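Long-range contact in transcriptional regulator (Streptococcus dysgalactiae, PDB 5W4N), which acts as a receptor for SHP pheromones in quorum sensing and probably regulates transcription by binding DNA through its helix-turn-helix domain: residues A[8-13]-A[35-40]. The protein carries 1 engineered substitution. Numbering follows the deposited sequence.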
loop_
_atom_site.group_PDB
_atom_site.type_symbol
_atom_site.label_atom_id
_atom_site.label_comp_id
_atom_site.label_asym_id
_atom_site.label_seq_id
_atom_site.Cartn_x
_atom_site.Cartn_y
_atom_site.Cartn_z
ATOM N N THR A 8 -8.517 7.677 -19.258
ATOM C CA THR A 8 -8.103 6.699 -18.258
ATOM C C THR A 8 -9.115 5.567 -18.145
ATOM O O THR A 8 -8.735 4.391 -18.082
ATOM C CB THR A 8 -7.904 7.380 -16.904
ATOM O OG1 THR A 8 -6.737 8.212 -16.951
ATOM C CG2 THR A 8 -7.741 6.344 -15.794
ATOM N N LEU A 9 -10.408 5.898 -18.137
ATOM C CA LEU A 9 -11.424 4.864 -17.978
ATOM C C LEU A 9 -11.483 3.943 -19.189
ATOM O O LEU A 9 -11.747 2.742 -19.047
ATOM C CB LEU A 9 -12.788 5.498 -17.716
ATOM C CG LEU A 9 -13.235 5.407 -16.258
ATOM C CD1 LEU A 9 -13.601 3.972 -15.907
ATOM C CD2 LEU A 9 -12.139 5.922 -15.338
ATOM N N ARG A 10 -11.242 4.478 -20.388
ATOM C CA ARG A 10 -11.290 3.633 -21.578
ATOM C C ARG A 10 -10.154 2.616 -21.571
ATOM O O ARG A 10 -10.376 1.422 -21.808
ATOM C CB ARG A 10 -11.241 4.481 -22.849
ATOM C CG ARG A 10 -11.127 3.635 -24.120
ATOM C CD ARG A 10 -11.355 4.443 -25.387
ATOM N NE ARG A 10 -12.774 4.661 -25.655
ATOM C CZ ARG A 10 -13.249 5.147 -26.796
ATOM N NH1 ARG A 10 -12.415 5.461 -27.778
ATOM N NH2 ARG A 10 -14.553 5.319 -26.957
ATOM N N ARG A 11 -8.926 3.064 -21.295
ATOM C CA ARG A 11 -7.806 2.127 -21.261
ATOM C C ARG A 11 -7.942 1.139 -20.112
ATOM O O ARG A 11 -7.505 -0.012 -20.232
ATOM C CB ARG A 11 -6.476 2.885 -21.178
ATOM C CG ARG A 11 -6.160 3.523 -19.835
ATOM C CD ARG A 11 -4.699 3.959 -19.777
ATOM N NE ARG A 11 -4.311 4.463 -18.461
ATOM C CZ ARG A 11 -4.291 5.752 -18.132
ATOM N NH1 ARG A 11 -3.921 6.121 -16.913
ATOM N NH2 ARG A 11 -4.642 6.670 -19.021
ATOM N N LEU A 12 -8.557 1.555 -19.002
ATOM C CA LEU A 12 -8.827 0.618 -17.918
ATOM C C LEU A 12 -9.867 -0.413 -18.336
ATOM O O LEU A 12 -9.709 -1.609 -18.066
ATOM C CB LEU A 12 -9.285 1.376 -16.674
ATOM C CG LEU A 12 -8.202 2.082 -15.854
ATOM C CD1 LEU A 12 -8.830 2.920 -14.747
ATOM C CD2 LEU A 12 -7.216 1.076 -15.283
ATOM N N ARG A 13 -10.936 0.030 -19.002
ATOM C CA ARG A 13 -11.938 -0.906 -19.499
ATOM C C ARG A 13 -11.365 -1.793 -20.597
ATOM O O ARG A 13 -11.665 -2.992 -20.653
ATOM C CB ARG A 13 -13.162 -0.141 -20.003
ATOM C CG ARG A 13 -14.276 -1.030 -20.531
ATOM C CD ARG A 13 -15.336 -0.227 -21.273
ATOM N NE ARG A 13 -14.760 0.665 -22.274
ATOM C CZ ARG A 13 -14.363 0.274 -23.480
ATOM N NH1 ARG A 13 -14.480 -0.997 -23.838
ATOM N NH2 ARG A 13 -13.847 1.153 -24.328
ATOM N N ARG A 35 -19.328 8.511 -24.890
ATOM C CA ARG A 35 -19.061 9.946 -24.919
ATOM C C ARG A 35 -18.162 10.378 -23.768
ATOM O O ARG A 35 -17.345 11.292 -23.929
ATOM C CB ARG A 35 -20.376 10.724 -24.887
ATOM C CG ARG A 35 -21.050 10.858 -26.245
ATOM C CD ARG A 35 -22.327 11.680 -26.155
ATOM N NE ARG A 35 -23.514 10.835 -26.074
ATOM C CZ ARG A 35 -24.233 10.657 -24.971
ATOM N NH1 ARG A 35 -23.891 11.268 -23.845
ATOM N NH2 ARG A 35 -25.298 9.867 -24.994
ATOM N N PHE A 36 -18.294 9.737 -22.604
ATOM C CA PHE A 36 -17.429 10.067 -21.474
ATOM C C PHE A 36 -15.983 9.675 -21.757
ATOM O O PHE A 36 -15.060 10.470 -21.542
ATOM C CB PHE A 36 -17.938 9.380 -20.206
ATOM C CG PHE A 36 -16.979 9.448 -19.052
ATOM C CD1 PHE A 36 -16.855 10.609 -18.305
ATOM C CD2 PHE A 36 -16.199 8.352 -18.713
ATOM C CE1 PHE A 36 -15.973 10.675 -17.243
ATOM C CE2 PHE A 36 -15.314 8.414 -17.651
ATOM C CZ PHE A 36 -15.201 9.577 -16.916
ATOM N N GLU A 37 -15.769 8.447 -22.240
ATOM C CA GLU A 37 -14.420 8.013 -22.586
ATOM C C GLU A 37 -13.808 8.899 -23.662
ATOM O O GLU A 37 -12.593 9.132 -23.659
ATOM C CB GLU A 37 -14.439 6.554 -23.044
ATOM C CG GLU A 37 -14.793 5.562 -21.949
ATOM C CD GLU A 37 -14.791 4.127 -22.437
ATOM O OE1 GLU A 37 -14.695 3.911 -23.665
ATOM O OE2 GLU A 37 -14.887 3.212 -21.594
ATOM N N ARG A 38 -14.627 9.405 -24.581
ATOM C CA ARG A 38 -14.166 10.311 -25.622
ATOM C C ARG A 38 -14.038 11.751 -25.142
ATOM O O ARG A 38 -13.591 12.605 -25.914
ATOM C CB ARG A 38 -15.114 10.247 -26.823
ATOM C CG ARG A 38 -15.197 8.869 -27.468
ATOM C CD ARG A 38 -16.478 8.704 -28.274
ATOM N NE ARG A 38 -16.671 9.795 -29.224
ATOM C CZ ARG A 38 -16.123 9.833 -30.434
ATOM N NH1 ARG A 38 -15.351 8.836 -30.843
ATOM N NH2 ARG A 38 -16.348 10.866 -31.234
ATOM N N GLY A 39 -14.415 12.041 -23.898
ATOM C CA GLY A 39 -14.336 13.397 -23.395
ATOM C C GLY A 39 -15.395 14.332 -23.929
ATOM O O GLY A 39 -15.190 15.550 -23.930
ATOM N N GLU A 40 -16.527 13.801 -24.385
ATOM C CA GLU A 40 -17.598 14.610 -24.948
ATOM C C GLU A 40 -18.808 14.711 -24.033
ATOM O O GLU A 40 -19.802 15.342 -24.410
ATOM C CB GLU A 40 -18.027 14.049 -26.310
ATOM C CG GLU A 40 -16.868 13.612 -27.191
ATOM C CD GLU A 40 -17.321 12.814 -28.400
ATOM O OE1 GLU A 40 -16.858 13.117 -29.520
ATOM O OE2 GLU A 40 -18.138 11.884 -28.233
HETATM O O HOH W 1 -16.515 3.474 -25.526
#
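In the XRE-type helix-turn-helix domain, the first helix, 3-15, is tied to helix 30-37 by a salt-bridge network in which Glu37 receives both Arg10 and Arg13. Arg13 takes the carboxylate side-on with two nitrogens: NE reaches OE2 of Glu37 at 2.6 Å on its syn lone pair, and NH2 reaches OE1 of Glu37 at 3.0 Å. The two flat groups are nearly coplanar, 19° apart, which suits such a paired grip. Arg10 comes from another direction. Its NE lies 2.9 Å from Glu37 OE1 in an almost straight bond, yet the nitrogen approaches from above the carboxylate plane, and the Arg10 guanidinium stands almost perpendicular to that plane. OE1 thus accepts from both arginines, and a water that hydrogen-bonds to it and to Arg10 NH2 adds a third donor. With two cationic groups around it, the carboxylate is probably held firmly in its ionised form.

Glu37 reaches across with its chain extended beyond CG (chi2 -180°), its CG packing 3.8 Å from CB of Arg10. Helix 30-37, in the position of the recognition helix in domains of this family, closes in a Schellman motif at Gly39, which has positive phi. Just before it, Arg38 lays its CG 3.6 Å from NH2 of Arg10, while its own guanidinium grips Glu40 side-on.

Beneath the charges the contact turns apolar. Phe36 presents the edge of its ring, at CE2, to CB of Leu9, 3.9 Å away; Leu9 also packs on Leu48, Leu52 and Phe62 of the domain core, and Phe36 touches Ser45 of the second subunit, an engineered position where the native residue forms an interchain disulfide. Arg13 NH1 is bonded to the carbonyl oxygen of Val18, which further fixes its guanidinium.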